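PDB 3T6G: SH2 domain-containing protein 3C, which acts as an adapter in integrin-linked cell adhesion and migration signalling, its C-terminal Cdc25-homology/Ras-GEF domain being closed and unable to perform canonical nucleotide exchange. Local coordinates for residues K40-L45 with A125-K130; T52-V57 with G140-M145. The protein carries 2 engineered substitutions. All coordinates share one frame; numbering follows the deposited sequence.

How the contacts relate
Together the contacts join helices 35-46 and 50-64, consecutive in the chain, to helix 121-140 and the loop after it, but at different depths. Contact 1 is partly buried, its centre about 16 Å from the centre of the chain; contact 2 is buried, about 11 Å from it. In contact 1 two lysines span the gap between helix 35-46 and helix 121-140, bringing charged ends whose definite polar partners, D113 and V48, lie outside the segments. Contact 2 sets helix 50-64 against the loop that leaves helix 121-140, and there the touching atoms are apolar. The two meet at L53, whose CD2 lies 4.1 Å from L45 O and whose CD1 lies 4.3 Å from K130 NZ.

Contact 1. Residues K40-L45 with A125-K130; sequences KVKELL and AALLHK
K130 reaches L45 because its CG stands anti to the backbone N (chi1 -169°) and the chain beyond stays extended, carrying NZ straight across from helix 121-140. The NZ of K130 ends 2.8 Å from L45 O and is hydrogen-bonded to V48 O, just past the end of helix 35-46. K42 crosses from the other side with a different shape: it runs out extended and then turns at chi3 (-54°) and chi4 (-62°). This bend places K42 NZ 4.4 Å from L127 CD2 and lets it form a salt bridge with D113 of helix 93-115, against which L45 and L127 also pack. The backbones remain well apart, with the nearest CA atoms, those of L45 and L127, separated by 10.1 Å, and only 100 Å² is buried between the segments. Long side chains therefore do most of the bridging, a sparse join of helix 35-46 to helix 121-140 beside helix 93-115 in the all-helical Cdc25-homology/Ras-GEF domain. The two amino groups have different partners: K42 is paired with a carboxylate, whereas K130 approaches main-chain oxygens at the C-terminal end of a helix, where the helix dipole would probably help to stabilise its positive charge.

Contact 2. Residues T52-V57 with G140-M145; sequences TLARHV and GTMGNM
The flat guanidinium of R55 does not stack on M142; the contact is made behind it, where R55 CG meets M142 CE at 3.8 Å and M142 SD at 3.9 Å. The two side chains cross at about a right angle, the sulfur and methyl passing over the start of the arginine's aliphatic run. H56 leaves the helix on the side away from the loop, and its imidazole is held at both nitrogens. Its ND1 donates to T52 O at 2.8 Å in a bent bond (131° at the hydrogen), with that oxygen 29° out of the ring plane, while NE2 is bonded to R270 N; F267 packs with the ring edge-to-face. T52 O also receives H56 N, the two donors approaching from opposite faces of its carbonyl plane. The third flat group, the N144 amide, uses ND2 to bond to T58 OG1 and D61 OD2, and as N-cap its OD1 accepts weak bonds from F146 N and S147 N.

M142 bends at chi2 (-29°) and again at chi3, which lets one side chain touch two successive residues of helix 50-64: its CG packs on A54 CB at 3.8 Å, and its CE continues to R55. Replacing M142 with an alanine would probably open a gap beside A54 and leave R55 CG without the sulfur and methyl that pack on it.

G143, with positive phi, is where the chain leaves helical geometry before N144 caps helix 145-155, and it pairs with F206 through the backbone. The loop thus links helix 121-140 to helix 145-155 while lying against helix 50-64, whose A54 and V57 also touch L138 of helix 121-140 and whose L53 and H56 pack on helix 271-276.

Contact 1. Residues K40-L45 with A125-K130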
ATOM      1  N   LYS A  40     -18.822  -2.361  22.996  1.00 73.10           N
ATOM      2  CA  LYS A  40     -17.634  -3.061  23.491  1.00 70.12           C
ATOM      3  C   LYS A  40     -16.376  -2.555  22.786  1.00 67.01           C
ATOM      4  O   LYS A  40     -15.369  -2.228  23.424  1.00 62.19           O
ATOM      5  CB  LYS A  40     -17.764  -4.574  23.283  1.00 79.79           C
ATOM      6  CG  LYS A  40     -17.322  -5.416  24.486  1.00 85.60           C
ATOM      7  CD  LYS A  40     -15.970  -4.965  25.033  1.00 89.98           C
ATOM      8  CE  LYS A  40     -15.716  -5.512  26.437  1.00100.60           C
ATOM      9  NZ  LYS A  40     -14.775  -4.645  27.216  1.00106.02           N
ATOM     10  N   VAL A  41     -16.436  -2.479  21.461  1.00 67.99           N
ATOM     11  CA  VAL A  41     -15.311  -1.958  20.690  1.00 63.18           C
ATOM     12  C   VAL A  41     -14.944  -0.539  21.152  1.00 59.84           C
ATOM     13  O   VAL A  41     -13.770  -0.245  21.378  1.00 61.97           O
ATOM     14  CB  VAL A  41     -15.586  -2.033  19.160  1.00 62.58           C
ATOM     15  CG1 VAL A  41     -14.431  -1.432  18.347  1.00 54.89           C
ATOM     16  CG2 VAL A  41     -15.831  -3.471  18.759  1.00 53.59           C
ATOM     17  N   LYS A  42     -15.934   0.340  21.299  1.00 60.07           N
ATOM     18  CA  LYS A  42     -15.655   1.696  21.805  1.00 66.50           C
ATOM     19  C   LYS A  42     -15.046   1.622  23.205  1.00 66.11           C
ATOM     20  O   LYS A  42     -14.038   2.279  23.506  1.00 62.65           O
ATOM     21  CB  LYS A  42     -16.921   2.551  21.840  1.00 66.33           C
ATOM     22  CG  LYS A  42     -16.716   3.923  22.469  1.00 70.79           C
ATOM     23  CD  LYS A  42     -18.032   4.691  22.557  1.00 71.31           C
ATOM     24  CE  LYS A  42     -18.701   4.771  21.186  1.00 74.66           C
ATOM     25  NZ  LYS A  42     -17.876   5.506  20.183  1.00 64.57           N
ATOM     26  N   GLU A  43     -15.660   0.812  24.060  1.00 54.69           N
ATOM     27  CA  GLU A  43     -15.081   0.567  25.365  1.00 60.78           C
ATOM     28  C   GLU A  43     -13.629   0.119  25.229  1.00 69.30           C
ATOM     29  O   GLU A  43     -12.747   0.711  25.843  1.00 74.43           O
ATOM     30  CB  GLU A  43     -15.919  -0.432  26.161  1.00 75.99           C
ATOM     31  CG  GLU A  43     -17.119   0.227  26.848  1.00 95.45           C
ATOM     32  CD  GLU A  43     -18.172  -0.755  27.352  1.00101.82           C
ATOM     33  OE1 GLU A  43     -17.869  -1.965  27.498  1.00 97.10           O
ATOM     34  OE2 GLU A  43     -19.315  -0.301  27.598  1.00107.69           O
ATOM     35  N   LEU A  44     -13.366  -0.896  24.400  1.00 65.21           N
ATOM     36  CA  LEU A  44     -12.004  -1.434  24.290  1.00 59.35           C
ATOM     37  C   LEU A  44     -11.002  -0.386  23.834  1.00 61.28           C
ATOM     38  O   LEU A  44      -9.905  -0.308  24.373  1.00 66.94           O
ATOM     39  CB  LEU A  44     -11.954  -2.658  23.378  1.00 65.79           C
ATOM     40  CG  LEU A  44     -12.665  -3.871  23.981  1.00 73.27           C
ATOM     41  CD1 LEU A  44     -12.996  -4.875  22.901  1.00 72.23           C
ATOM     42  CD2 LEU A  44     -11.850  -4.505  25.123  1.00 72.60           C
ATOM     43  N   LEU A  45     -11.386   0.426  22.851  1.00 68.16           N
ATOM     44  CA  LEU A  45     -10.521   1.492  22.355  1.00 62.16           C
ATOM     45  C   LEU A  45     -10.310   2.535  23.448  1.00 65.57           C
ATOM     46  O   LEU A  45      -9.181   2.979  23.688  1.00 61.18           O
ATOM     47  CB  LEU A  45     -11.095   2.124  21.078  1.00 51.94           C
ATOM     48  CG  LEU A  45     -11.235   1.198  19.858  1.00 57.35           C
ATOM     49  CD1 LEU A  45     -12.120   1.792  18.735  1.00 49.35           C
ATOM     50  CD2 LEU A  45      -9.844   0.847  19.342  1.00 45.14           C
ATOM     51  N   ALA A 125     -15.102  15.648  20.138  1.00 50.55           N
ATOM     52  CA  ALA A 125     -13.854  16.376  19.939  1.00 56.19           C
ATOM     53  C   ALA A 125     -12.706  15.688  20.653  1.00 60.53           C
ATOM     54  O   ALA A 125     -11.633  15.513  20.085  1.00 68.11           O
ATOM     55  CB  ALA A 125     -13.975  17.849  20.411  1.00 51.39           C
ATOM     56  N   ALA A 126     -12.937  15.301  21.900  1.00 61.87           N
ATOM     57  CA  ALA A 126     -11.922  14.609  22.703  1.00 61.12           C
ATOM     58  C   ALA A 126     -11.511  13.263  22.090  1.00 50.72           C
ATOM     59  O   ALA A 126     -10.338  12.900  22.078  1.00 55.83           O
ATOM     60  CB  ALA A 126     -12.427  14.416  24.117  1.00 63.75           C
ATOM     61  N   LEU A 127     -12.491  12.530  21.582  1.00 45.53           N
ATOM     62  CA  LEU A 127     -12.234  11.312  20.812  1.00 44.27           C
ATOM     63  C   LEU A 127     -11.463  11.598  19.508  1.00 52.36           C
ATOM     64  O   LEU A 127     -10.530  10.876  19.154  1.00 58.76           O
ATOM     65  CB  LEU A 127     -13.558  10.616  20.488  1.00 50.29           C
ATOM     66  CG  LEU A 127     -13.412   9.298  19.707  1.00 65.19           C
ATOM     67  CD1 LEU A 127     -12.189   8.534  20.163  1.00 61.32           C
ATOM     68  CD2 LEU A 127     -14.659   8.445  19.838  1.00 64.45           C
ATOM     69  N   LEU A 128     -11.869  12.647  18.797  1.00 55.53           N
ATOM     70  CA  LEU A 128     -11.134  13.124  17.625  1.00 55.20           C
ATOM     71  C   LEU A 128      -9.698  13.458  18.014  1.00 63.44           C
ATOM     72  O   LEU A 128      -8.760  13.175  17.283  1.00 69.76           O
ATOM     73  CB  LEU A 128     -11.825  14.353  17.028  1.00 55.23           C
ATOM     74  CG  LEU A 128     -11.347  14.917  15.683  1.00 55.40           C
ATOM     75  CD1 LEU A 128     -11.718  13.952  14.576  1.00 59.15           C
ATOM     76  CD2 LEU A 128     -11.943  16.310  15.389  1.00 45.51           C
ATOM     77  N   HIS A 129      -9.516  14.052  19.185  1.00 67.76           N
ATOM     78  CA  HIS A 129      -8.179  14.478  19.589  1.00 71.55           C
ATOM     79  C   HIS A 129      -7.305  13.259  19.838  1.00 74.04           C
ATOM     80  O   HIS A 129      -6.087  13.293  19.647  1.00 73.45           O
ATOM     81  CB  HIS A 129      -8.242  15.383  20.831  1.00 70.80           C
ATOM     82  CG  HIS A 129      -6.902  15.680  21.434  1.00 66.92           C
ATOM     83  ND1 HIS A 129      -5.904  16.338  20.748  1.00 72.73           N
ATOM     84  CD2 HIS A 129      -6.391  15.393  22.654  1.00 66.35           C
ATOM     85  CE1 HIS A 129      -4.837  16.449  21.520  1.00 67.37           C
ATOM     86  NE2 HIS A 129      -5.108  15.887  22.683  1.00 67.32           N
ATOM     87  N   LYS A 130      -7.950  12.181  20.265  1.00 72.98           N
ATOM     88  CA  LYS A 130      -7.251  10.966  20.609  1.00 71.36           C
ATOM     89  C   LYS A 130      -6.920  10.183  19.338  1.00 68.21           C
ATOM     90  O   LYS A 130      -5.847   9.587  19.224  1.00 66.13           O
ATOM     91  CB  LYS A 130      -8.104  10.126  21.553  1.00 71.72           C
ATOM     92  CG  LYS A 130      -7.349   8.973  22.176  1.00 71.71           C
ATOM     93  CD  LYS A 130      -8.299   7.947  22.733  1.00 68.96           C
ATOM     94  CE  LYS A 130      -7.526   6.806  23.348  1.00 72.02           C
ATOM     95  NZ  LYS A 130      -8.442   5.668  23.561  1.00 76.52           N
TER

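Contact 2. Residues T52-V57 with G140-M145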
ATOM      1  N   THR A  52      -0.559   2.672  23.424  1.00 60.06           N
ATOM      2  CA  THR A  52      -0.809   1.239  23.394  1.00 61.85           C
ATOM      3  C   THR A  52      -1.786   0.856  22.256  1.00 60.52           C
ATOM      4  O   THR A  52      -1.725  -0.233  21.716  1.00 68.34           O
ATOM      5  CB  THR A  52      -1.188   0.659  24.812  1.00 62.99           C
ATOM      6  OG1 THR A  52      -2.601   0.450  24.930  1.00 65.93           O
ATOM      7  CG2 THR A  52      -0.724   1.592  25.900  1.00 47.25           C
ATOM      8  N   LEU A  53      -2.680   1.754  21.884  1.00 56.82           N
ATOM      9  CA  LEU A  53      -3.485   1.521  20.706  1.00 57.71           C
ATOM     10  C   LEU A  53      -2.529   1.323  19.533  1.00 65.52           C
ATOM     11  O   LEU A  53      -2.702   0.423  18.722  1.00 64.04           O
ATOM     12  CB  LEU A  53      -4.385   2.722  20.426  1.00 51.97           C
ATOM     13  CG  LEU A  53      -5.720   2.685  21.151  1.00 57.03           C
ATOM     14  CD1 LEU A  53      -6.737   3.421  20.325  1.00 55.72           C
ATOM     15  CD2 LEU A  53      -6.172   1.230  21.431  1.00 53.97           C
ATOM     16  N   ALA A  54      -1.503   2.170  19.481  1.00 61.79           N
ATOM     17  CA  ALA A  54      -0.568   2.200  18.366  1.00 60.06           C
ATOM     18  C   ALA A  54       0.260   0.937  18.340  1.00 63.72           C
ATOM     19  O   ALA A  54       0.449   0.339  17.286  1.00 58.07           O
ATOM     20  CB  ALA A  54       0.342   3.420  18.459  1.00 52.16           C
ATOM     21  N   ARG A  55       0.759   0.537  19.503  1.00 62.23           N
ATOM     22  CA  ARG A  55       1.562  -0.664  19.583  1.00 55.44           C
ATOM     23  C   ARG A  55       0.745  -1.848  19.101  1.00 57.43           C
ATOM     24  O   ARG A  55       1.241  -2.707  18.371  1.00 53.44           O
ATOM     25  CB  ARG A  55       2.048  -0.900  20.999  1.00 50.23           C
ATOM     26  CG  ARG A  55       3.353  -0.212  21.322  1.00 63.93           C
ATOM     27  CD  ARG A  55       3.907  -0.721  22.658  1.00 84.23           C
ATOM     28  NE  ARG A  55       4.698   0.292  23.349  1.00 92.94           N
ATOM     29  CZ  ARG A  55       4.254   1.036  24.355  1.00104.83           C
ATOM     30  NH1 ARG A  55       3.018   0.871  24.812  1.00114.10           N
ATOM     31  NH2 ARG A  55       5.050   1.938  24.916  1.00109.51           N
ATOM     32  N   HIS A  56      -0.521  -1.891  19.486  1.00 55.00           N
ATOM     33  CA  HIS A  56      -1.349  -3.015  19.091  1.00 53.69           C
ATOM     34  C   HIS A  56      -1.566  -3.155  17.578  1.00 67.66           C
ATOM     35  O   HIS A  56      -1.438  -4.261  17.059  1.00 64.36           O
ATOM     36  CB  HIS A  56      -2.663  -3.006  19.848  1.00 42.76           C
ATOM     37  CG  HIS A  56      -2.532  -3.536  21.243  1.00 56.43           C
ATOM     38  ND1 HIS A  56      -1.718  -2.944  22.185  1.00 53.16           N
ATOM     39  CD2 HIS A  56      -3.053  -4.638  21.833  1.00 57.92           C
ATOM     40  CE1 HIS A  56      -1.763  -3.642  23.300  1.00 51.59           C
ATOM     41  NE2 HIS A  56      -2.573  -4.673  23.118  1.00 57.20           N
ATOM     42  N   VAL A  57      -1.887  -2.051  16.880  1.00 66.81           N
ATOM     43  CA  VAL A  57      -2.172  -2.123  15.448  1.00 57.78           C
ATOM     44  C   VAL A  57      -0.933  -2.417  14.661  1.00 52.54           C
ATOM     45  O   VAL A  57      -1.017  -3.039  13.619  1.00 47.87           O
ATOM     46  CB  VAL A  57      -2.631  -0.804  14.815  1.00 58.07           C
ATOM     47  CG1 VAL A  57      -3.961  -0.989  14.104  1.00 56.61           C
ATOM     48  CG2 VAL A  57      -2.618   0.300  15.808  1.00 63.32           C
ATOM     49  N   GLY A 140       5.346   8.556  14.829  1.00 69.85           N
ATOM     50  CA  GLY A 140       6.562   8.930  15.527  1.00 68.30           C
ATOM     51  C   GLY A 140       7.133   7.854  16.418  1.00 73.52           C
ATOM     52  O   GLY A 140       8.305   7.522  16.330  1.00 85.05           O
ATOM     53  N   THR A 141       6.307   7.315  17.297  1.00 70.53           N
ATOM     54  CA  THR A 141       6.765   6.278  18.202  1.00 66.68           C
ATOM     55  C   THR A 141       6.944   4.956  17.450  1.00 65.29           C
ATOM     56  O   THR A 141       8.011   4.338  17.501  1.00 65.54           O
ATOM     57  CB  THR A 141       5.779   6.092  19.369  1.00 60.76           C
ATOM     58  OG1 THR A 141       5.676   7.316  20.099  1.00 66.64           O
ATOM     59  CG2 THR A 141       6.276   5.039  20.299  1.00 57.21           C
ATOM     60  N   MET A 142       5.902   4.544  16.735  1.00 57.94           N
ATOM     61  CA  MET A 142       5.888   3.261  16.041  1.00 52.60           C
ATOM     62  C   MET A 142       6.557   3.230  14.663  1.00 61.80           C
ATOM     63  O   MET A 142       6.843   2.150  14.151  1.00 68.55           O
ATOM     64  CB  MET A 142       4.445   2.776  15.888  1.00 47.27           C
ATOM     65  CG  MET A 142       3.755   2.465  17.200  1.00 51.56           C
ATOM     66  SD  MET A 142       4.947   1.939  18.434  1.00 66.92           S
ATOM     67  CE  MET A 142       5.066   0.216  17.996  1.00 45.48           C
ATOM     68  N   GLY A 143       6.778   4.395  14.050  1.00 64.54           N
ATOM     69  CA  GLY A 143       7.261   4.455  12.671  1.00 55.46           C
ATOM     70  C   GLY A 143       6.490   3.506  11.756  1.00 54.27           C
ATOM     71  O   GLY A 143       7.078   2.758  10.988  1.00 52.85           O
ATOM     72  N   ASN A 144       5.166   3.518  11.882  1.00 50.80           N
ATOM     73  CA  ASN A 144       4.282   2.672  11.099  1.00 52.04           C
ATOM     74  C   ASN A 144       3.478   3.536  10.124  1.00 59.98           C
ATOM     75  O   ASN A 144       2.398   4.016  10.478  1.00 62.07           O
ATOM     76  CB  ASN A 144       3.342   1.872  12.038  1.00 33.47           C
ATOM     77  CG  ASN A 144       2.305   1.093  11.276  1.00 43.87           C
ATOM     78  OD1 ASN A 144       2.360   1.039  10.043  1.00 45.43           O
ATOM     79  ND2 ASN A 144       1.341   0.494  11.984  1.00 36.46           N
ATOM     80  N   MET A 145       4.008   3.749   8.909  1.00 60.77           N
ATOM     81  CA  MET A 145       3.367   4.627   7.918  1.00 56.08           C
ATOM     82  C   MET A 145       2.044   4.065   7.427  1.00 55.60           C
ATOM     83  O   MET A 145       1.182   4.797   6.960  1.00 57.51           O
ATOM     84  CB  MET A 145       4.258   4.865   6.697  1.00 49.92           C
ATOM     85  CG  MET A 145       5.604   5.513   6.942  1.00 48.03           C
ATOM     86  SD  MET A 145       5.519   7.036   7.921  1.00 63.89           S
ATOM     87  CE  MET A 145       5.188   6.376   9.552  1.00 93.53           C
TER